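Local coordinates for putative flagellar protein FliS (Parabacteroides merdae ATCC 43184, PDB 4YOK) that is of unknown function and joins an N-terminal prealbumin-like (transthyretin-clan) domain to a C-terminal domain of the E-set clan, at residues T99-I104 and V187-A192; M116-M121 and V134-S139. One frame throughout, in Å; residues are numbered along the deposited sequence.

In the fold
Both interactions lie in the C-terminal domain and join its two sheets, one holding strands 102-111, 115-124 and 161-168, the other strands 151-155, 131-139, 182-189 and 196-202. Each takes one strand from either sheet, and neither has a hydrogen bond across it. Interaction 1 is at the end of the sandwich facing the N-terminal domain. It sets two aromatic rings against alanine and valine methyls, beside an Ile-104 to Val-187 pair, and only Tyr-101 and Ala-192 are partly exposed. Interaction 2 lies wholly in the core and relies on the extended selenomethionine Met-116 and on leucines, with the Phe-120 ring met at its edge by Val-134. Their centres are about 16 Å apart, and they meet where Ile-104 packs on Phe-120 and Val-187 on Val-134.

Interaction 1 (T99-I104 and V187-A192); sequences TPYFMI and VLANGA
Val-187, Ala-189 and Phe-102 bury the most surface where segments 99-104 and 187-192 meet. Val-187 divides its two methyls between two partners. CG1 approaches CD2 of the Phe-102 ring at 4.1 Å, and the two side chains are set roughly perpendicular. CG2 packs 3.7 Å from Ile-104 CD1, where the side chains run past one another in opposing senses. Ala-189 CB touches two aromatic rings. It lies at the edge of the Phe-102 ring, in its plane, 3.8 Å from CE2. It also packs obliquely on Tyr-101, 3.7 Å from CD2. Phe-102 CG stands anti to the carbonyl carbon (chi1 -61°), and the ring beyond it meets Val-187 and Ala-189. An alanine here would probably open a gap beside Val-187 CG1 and Ala-189 CB by removing that ring. A type II turn from Ala-189 to Ala-192 folds the chain back, and Ala-192 CB then meets Tyr-101 CE2 at 3.9 Å. Strands 102-104 and 187-189 run antiparallel at 176° but belong to facing sheets. Phe-102 also touches Ile-122 on strand 115-124 and Ile-131 on strand 131-139, while Pro-100 reaches Tyr-18 on strand 9-18 of the N-terminal domain.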
ATOM      1  N   THR A  99     -11.763  -4.446  -0.655  1.00 17.89           N
ATOM      2  CA  THR A  99     -12.569  -3.414   0.010  1.00 19.27           C
ATOM      3  C   THR A  99     -11.735  -2.780   1.117  1.00 20.99           C
ATOM      4  O   THR A  99     -11.690  -3.330   2.223  1.00 20.34           O
ATOM      5  CB  THR A  99     -13.899  -3.950   0.551  1.00 26.23           C
ATOM      6  OG1 THR A  99     -14.547  -4.692  -0.486  1.00 25.56           O
ATOM      7  CG2 THR A  99     -14.810  -2.807   1.051  1.00 24.71           C
ATOM      8  N   PRO A 100     -11.053  -1.652   0.825  1.00 18.96           N
ATOM      9  CA  PRO A 100     -10.241  -0.994   1.870  1.00 18.02           C
ATOM     10  C   PRO A 100     -11.107  -0.475   3.009  1.00 20.27           C
ATOM     11  O   PRO A 100     -12.271  -0.152   2.776  1.00 19.83           O
ATOM     12  CB  PRO A 100      -9.566   0.177   1.133  1.00 20.47           C
ATOM     13  CG  PRO A 100      -9.766  -0.091  -0.346  1.00 25.13           C
ATOM     14  CD  PRO A 100     -11.014  -0.910  -0.451  1.00 20.74           C
ATOM     15  N   TYR A 101     -10.545  -0.363   4.229  1.00 17.67           N
ATOM     16  CA  TYR A 101     -11.285   0.213   5.373  1.00 17.74           C
ATOM     17  C   TYR A 101     -11.468   1.713   5.139  1.00 21.54           C
ATOM     18  O   TYR A 101     -12.550   2.251   5.341  1.00 22.47           O
ATOM     19  CB  TYR A 101     -10.494  -0.021   6.675  1.00 17.90           C
ATOM     20  CG  TYR A 101     -10.417  -1.476   7.056  1.00 19.47           C
ATOM     21  CD1 TYR A 101     -11.569  -2.188   7.398  1.00 22.08           C
ATOM     22  CD2 TYR A 101      -9.208  -2.166   7.007  1.00 19.70           C
ATOM     23  CE1 TYR A 101     -11.515  -3.549   7.693  1.00 24.65           C
ATOM     24  CE2 TYR A 101      -9.134  -3.517   7.366  1.00 20.68           C
ATOM     25  CZ  TYR A 101     -10.290  -4.198   7.709  1.00 25.30           C
ATOM     26  OH  TYR A 101     -10.253  -5.529   8.034  1.00 27.28           O
ATOM     27  N   PHE A 102     -10.394   2.361   4.672  1.00 17.57           N
ATOM     28  CA  PHE A 102     -10.309   3.796   4.402  1.00 16.91           C
ATOM     29  C   PHE A 102      -9.583   4.095   3.098  1.00 19.88           C
ATOM     30  O   PHE A 102      -8.758   3.313   2.640  1.00 18.04           O
ATOM     31  CB  PHE A 102      -9.539   4.524   5.541  1.00 18.45           C
ATOM     32  CG  PHE A 102     -10.208   4.385   6.890  1.00 18.98           C
ATOM     33  CD1 PHE A 102     -11.308   5.173   7.222  1.00 20.37           C
ATOM     34  CD2 PHE A 102      -9.771   3.428   7.806  1.00 18.80           C
ATOM     35  CE1 PHE A 102     -11.969   5.000   8.447  1.00 20.84           C
ATOM     36  CE2 PHE A 102     -10.420   3.270   9.041  1.00 21.57           C
ATOM     37  CZ  PHE A 102     -11.531   4.040   9.337  1.00 20.44           C
HETATM   38  N   MSE A 103      -9.903   5.243   2.512  1.00 17.82           N
HETATM   39  CA  MSE A 103      -9.220   5.778   1.344  1.00 16.51           C
HETATM   40  C   MSE A 103      -8.760   7.196   1.702  1.00 19.04           C
HETATM   41  O   MSE A 103      -9.483   7.933   2.372  1.00 19.45           O
HETATM   42  CB  MSE A 103     -10.102   5.767   0.071  1.00 18.24           C
HETATM   43  CG  MSE A 103     -10.386   4.365  -0.473  1.00 24.79           C
HETATM   44 SE   MSE A 103      -8.794   3.455  -1.243  0.75 31.64          SE
HETATM   45  CE  MSE A 103      -8.588   4.582  -2.816  1.00 28.90           C
ATOM     46  N   ILE A 104      -7.567   7.561   1.242  1.00 17.08           N
ATOM     47  CA  ILE A 104      -6.982   8.887   1.411  1.00 17.00           C
ATOM     48  C   ILE A 104      -7.120   9.584   0.065  1.00 21.94           C
ATOM     49  O   ILE A 104      -6.834   8.969  -0.961  1.00 20.41           O
ATOM     50  CB  ILE A 104      -5.492   8.799   1.860  1.00 19.91           C
ATOM     51  CG1 ILE A 104      -5.332   8.047   3.194  1.00 19.43           C
ATOM     52  CG2 ILE A 104      -4.838  10.194   1.925  1.00 20.75           C
ATOM     53  CD1 ILE A 104      -3.878   7.568   3.463  1.00 24.19           C
ATOM     54  N   VAL A 187      -2.733   5.750   6.929  1.00 16.20           N
ATOM     55  CA  VAL A 187      -3.907   5.579   7.784  1.00 15.52           C
ATOM     56  C   VAL A 187      -4.039   4.084   8.091  1.00 18.89           C
ATOM     57  O   VAL A 187      -4.174   3.257   7.181  1.00 17.48           O
ATOM     58  CB  VAL A 187      -5.220   6.170   7.188  1.00 18.90           C
ATOM     59  CG1 VAL A 187      -6.428   5.833   8.072  1.00 20.14           C
ATOM     60  CG2 VAL A 187      -5.105   7.689   6.994  1.00 18.53           C
ATOM     61  N   LEU A 188      -3.956   3.757   9.373  1.00 16.70           N
ATOM     62  CA  LEU A 188      -4.103   2.400   9.890  1.00 16.12           C
ATOM     63  C   LEU A 188      -5.456   2.270  10.593  1.00 20.79           C
ATOM     64  O   LEU A 188      -5.780   3.072  11.457  1.00 19.83           O
ATOM     65  CB  LEU A 188      -2.957   2.078  10.871  1.00 16.11           C
ATOM     66  CG  LEU A 188      -3.009   0.700  11.545  1.00 19.31           C
ATOM     67  CD1 LEU A 188      -2.659  -0.418  10.542  1.00 19.73           C
ATOM     68  CD2 LEU A 188      -2.057   0.654  12.750  1.00 21.19           C
ATOM     69  N   ALA A 189      -6.223   1.248  10.223  1.00 17.59           N
ATOM     70  CA  ALA A 189      -7.525   0.918  10.798  1.00 17.42           C
ATOM     71  C   ALA A 189      -7.358   0.045  12.030  1.00 22.04           C
ATOM     72  O   ALA A 189      -6.452  -0.800  12.058  1.00 20.07           O
ATOM     73  CB  ALA A 189      -8.349   0.176   9.757  1.00 17.78           C
ATOM     74  N   ASN A 190      -8.260   0.202  13.030  1.00 20.44           N
ATOM     75  CA  ASN A 190      -8.324  -0.702  14.189  1.00 19.52           C
ATOM     76  C   ASN A 190      -8.460  -2.135  13.688  1.00 24.40           C
ATOM     77  O   ASN A 190      -9.298  -2.402  12.807  1.00 25.64           O
ATOM     78  CB  ASN A 190      -9.569  -0.363  15.071  1.00 20.57           C
ATOM     79  CG  ASN A 190      -9.372   0.740  16.068  1.00 46.52           C
ATOM     80  OD1 ASN A 190      -8.345   1.394  16.103  1.00 37.05           O
ATOM     81  ND2 ASN A 190     -10.364   0.959  16.921  1.00 47.55           N
ATOM     82  N   GLY A 191      -7.643  -3.040  14.209  1.00 23.32           N
ATOM     83  CA  GLY A 191      -7.727  -4.450  13.829  1.00 23.31           C
ATOM     84  C   GLY A 191      -6.961  -4.850  12.583  1.00 26.53           C
ATOM     85  O   GLY A 191      -6.837  -6.041  12.317  1.00 27.89           O
ATOM     86  N   ALA A 192      -6.426  -3.891  11.814  1.00 20.18           N
ATOM     87  CA  ALA A 192      -5.668  -4.228  10.597  1.00 19.53           C
ATOM     88  C   ALA A 192      -4.185  -4.374  10.903  1.00 22.73           C
ATOM     89  O   ALA A 192      -3.688  -3.768  11.846  1.00 21.15           O
ATOM     90  CB  ALA A 192      -5.871  -3.160   9.535  1.00 19.44           C
TER

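Interaction 2 (M116-M121 and V134-S139); sequences MNASFM and VMLLLS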
HETATM    1  N   MSE A 116       6.256  19.809   8.765  1.00 18.78           N
HETATM    2  CA  MSE A 116       5.654  19.077   7.673  1.00 17.01           C
HETATM    3  C   MSE A 116       4.167  19.341   7.804  1.00 22.40           C
HETATM    4  O   MSE A 116       3.584  19.051   8.864  1.00 20.16           O
HETATM    5  CB  MSE A 116       5.970  17.587   7.707  1.00 17.50           C
HETATM    6  CG  MSE A 116       5.127  16.839   6.693  1.00 21.81           C
HETATM    7 SE   MSE A 116       5.569  14.967   6.651  0.75 25.15          SE
HETATM    8  CE  MSE A 116       4.359  14.486   5.264  1.00 21.67           C
ATOM      9  N   ASN A 117       3.583  19.945   6.770  1.00 18.43           N
ATOM     10  CA  ASN A 117       2.157  20.275   6.690  1.00 19.74           C
ATOM     11  C   ASN A 117       1.473  19.275   5.767  1.00 23.97           C
ATOM     12  O   ASN A 117       1.982  18.983   4.679  1.00 24.63           O
ATOM     13  CB  ASN A 117       1.980  21.720   6.199  1.00 19.74           C
ATOM     14  CG  ASN A 117       2.640  22.715   7.131  1.00 38.24           C
ATOM     15  OD1 ASN A 117       2.407  22.707   8.338  1.00 30.37           O
ATOM     16  ND2 ASN A 117       3.497  23.573   6.613  1.00 32.67           N
ATOM     17  N   ALA A 118       0.358  18.706   6.229  1.00 18.66           N
ATOM     18  CA  ALA A 118      -0.392  17.707   5.470  1.00 17.58           C
ATOM     19  C   ALA A 118      -1.888  17.964   5.614  1.00 22.87           C
ATOM     20  O   ALA A 118      -2.419  17.987   6.731  1.00 21.52           O
ATOM     21  CB  ALA A 118      -0.036  16.291   5.942  1.00 16.94           C
ATOM     22  N   SER A 119      -2.540  18.266   4.488  1.00 19.51           N
ATOM     23  CA  SER A 119      -3.985  18.432   4.436  1.00 19.85           C
ATOM     24  C   SER A 119      -4.500  17.367   3.495  1.00 22.45           C
ATOM     25  O   SER A 119      -3.915  17.187   2.429  1.00 21.21           O
ATOM     26  CB  SER A 119      -4.355  19.833   3.944  1.00 23.20           C
ATOM     27  OG  SER A 119      -4.071  20.758   4.978  1.00 39.90           O
ATOM     28  N   PHE A 120      -5.537  16.619   3.895  1.00 18.92           N
ATOM     29  CA  PHE A 120      -6.088  15.541   3.065  1.00 18.62           C
ATOM     30  C   PHE A 120      -7.424  15.104   3.611  1.00 23.90           C
ATOM     31  O   PHE A 120      -7.853  15.579   4.673  1.00 24.36           O
ATOM     32  CB  PHE A 120      -5.115  14.328   2.952  1.00 19.88           C
ATOM     33  CG  PHE A 120      -4.635  13.769   4.273  1.00 20.50           C
ATOM     34  CD1 PHE A 120      -3.555  14.344   4.938  1.00 22.07           C
ATOM     35  CD2 PHE A 120      -5.195  12.614   4.802  1.00 22.08           C
ATOM     36  CE1 PHE A 120      -3.103  13.823   6.150  1.00 22.72           C
ATOM     37  CE2 PHE A 120      -4.721  12.075   6.006  1.00 24.59           C
ATOM     38  CZ  PHE A 120      -3.711  12.712   6.694  1.00 22.10           C
HETATM   39  N   MSE A 121      -8.109  14.258   2.854  1.00 19.93           N
HETATM   40  CA  MSE A 121      -9.397  13.698   3.233  1.00 22.54           C
HETATM   41  C   MSE A 121      -9.266  12.206   3.518  1.00 22.36           C
HETATM   42  O   MSE A 121      -8.605  11.487   2.769  1.00 19.88           O
HETATM   43  CB  MSE A 121     -10.411  13.913   2.095  1.00 28.48           C
HETATM   44  CG  MSE A 121     -10.847  15.343   1.973  1.00 42.56           C
HETATM   45 SE   MSE A 121     -12.583  15.517   2.816  0.75 58.44          SE
HETATM   46  CE  MSE A 121     -13.611  14.329   1.568  1.00 55.08           C
ATOM     47  N   VAL A 134      -2.862   7.861  12.281  1.00 16.66           N
ATOM     48  CA  VAL A 134      -2.516   8.567  11.055  1.00 16.71           C
ATOM     49  C   VAL A 134      -1.021   8.901  11.176  1.00 20.12           C
ATOM     50  O   VAL A 134      -0.561   9.342  12.241  1.00 20.45           O
ATOM     51  CB  VAL A 134      -3.419   9.800  10.844  1.00 20.44           C
ATOM     52  CG1 VAL A 134      -2.986  10.584   9.622  1.00 20.24           C
ATOM     53  CG2 VAL A 134      -4.882   9.367  10.708  1.00 20.47           C
HETATM   54  N   MSE A 135      -0.273   8.696  10.099  1.00 16.58           N
HETATM   55  CA  MSE A 135       1.181   8.894  10.120  1.00 16.68           C
HETATM   56  C   MSE A 135       1.633   9.860   9.040  1.00 20.31           C
HETATM   57  O   MSE A 135       1.210   9.755   7.883  1.00 20.51           O
HETATM   58  CB  MSE A 135       1.920   7.543   9.936  1.00 19.79           C
HETATM   59  CG  MSE A 135       1.570   6.521  11.008  1.00 25.83           C
HETATM   60 SE   MSE A 135       2.281   4.781  10.526  0.75 33.01          SE
HETATM   61  CE  MSE A 135       0.782   4.296   9.262  1.00 29.26           C
ATOM     62  N   LEU A 136       2.480  10.811   9.437  1.00 16.17           N
ATOM     63  CA  LEU A 136       3.133  11.784   8.555  1.00 16.41           C
ATOM     64  C   LEU A 136       4.550  11.292   8.401  1.00 19.43           C
ATOM     65  O   LEU A 136       5.217  11.059   9.408  1.00 18.44           O
ATOM     66  CB  LEU A 136       3.051  13.203   9.142  1.00 17.37           C
ATOM     67  CG  LEU A 136       1.902  14.077   8.613  1.00 22.61           C
ATOM     68  CD1 LEU A 136       0.540  13.441   8.823  1.00 22.59           C
ATOM     69  CD2 LEU A 136       1.978  15.490   9.152  1.00 23.05           C
ATOM     70  N   LEU A 137       4.981  11.026   7.155  1.00 15.42           N
ATOM     71  CA  LEU A 137       6.283  10.430   6.881  1.00 14.55           C
ATOM     72  C   LEU A 137       7.114  11.204   5.892  1.00 17.52           C
ATOM     73  O   LEU A 137       6.582  11.765   4.923  1.00 16.70           O
ATOM     74  CB  LEU A 137       6.079   9.001   6.302  1.00 14.78           C
ATOM     75  CG  LEU A 137       5.173   8.051   7.087  1.00 18.47           C
ATOM     76  CD1 LEU A 137       4.678   6.893   6.207  1.00 16.72           C
ATOM     77  CD2 LEU A 137       5.869   7.543   8.342  1.00 18.45           C
ATOM     78  N   LEU A 138       8.441  11.194   6.109  1.00 14.44           N
ATOM     79  CA  LEU A 138       9.418  11.738   5.173  1.00 16.04           C
ATOM     80  C   LEU A 138      10.496  10.688   4.948  1.00 19.14           C
ATOM     81  O   LEU A 138      10.833   9.938   5.874  1.00 18.02           O
ATOM     82  CB  LEU A 138      10.062  13.061   5.630  1.00 16.23           C
ATOM     83  CG  LEU A 138       9.131  14.283   5.746  1.00 20.38           C
ATOM     84  CD1 LEU A 138       9.798  15.398   6.562  1.00 20.03           C
ATOM     85  CD2 LEU A 138       8.732  14.815   4.361  1.00 18.94           C
ATOM     86  N   SER A 139      11.023  10.628   3.727  1.00 15.98           N
ATOM     87  CA  SER A 139      12.097   9.702   3.394  1.00 14.56           C
ATOM     88  C   SER A 139      13.119  10.393   2.495  1.00 20.52           C
ATOM     89  O   SER A 139      12.741  11.291   1.741  1.00 19.89           O
ATOM     90  CB  SER A 139      11.516   8.474   2.678  1.00 16.57           C
ATOM     91  OG  SER A 139      12.562   7.603   2.267  1.00 20.32           O
TER
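Met-116, a selenomethionine, reaches across the beta sandwich of the C-terminal domain to the side chains of Leu-136 and Leu-138 and the backbone of Leu-137 on the facing sheet. Its CB leaves strand 115-124 toward segment 134-139. CG stands anti to the backbone N (chi1 170°), and the chain stays extended beyond it. CB and CG carry the selenium across. SE lies 3.7 Å from Leu-138 CG and 4.0 Å from Leu-136 CB, so it packs against both leucines. The side chains of Met-116 and Leu-138 lie alongside, pointing opposite ways. At the tip, CE comes 3.5 Å from Leu-137 O, which brings the methyl up to the backbone of the opposing strand. Leu-136 continues the contact with its branches. Its CD2 packs 3.9 Å from Ala-118 CB, with CD1 and CG close to the same methyl. The strands run at 131° to each other, and no hydrogen bond joins them. Strand 161-168 adds Leu-165, which touches both Val-134 and Leu-136. Phe-120 closes the row of contacts, its CG placed between the backbone N and the carbonyl carbon (chi1 53°). Val-134 CG1 meets the Phe-120 ring at its edge, in the plane, 3.7 Å from CZ.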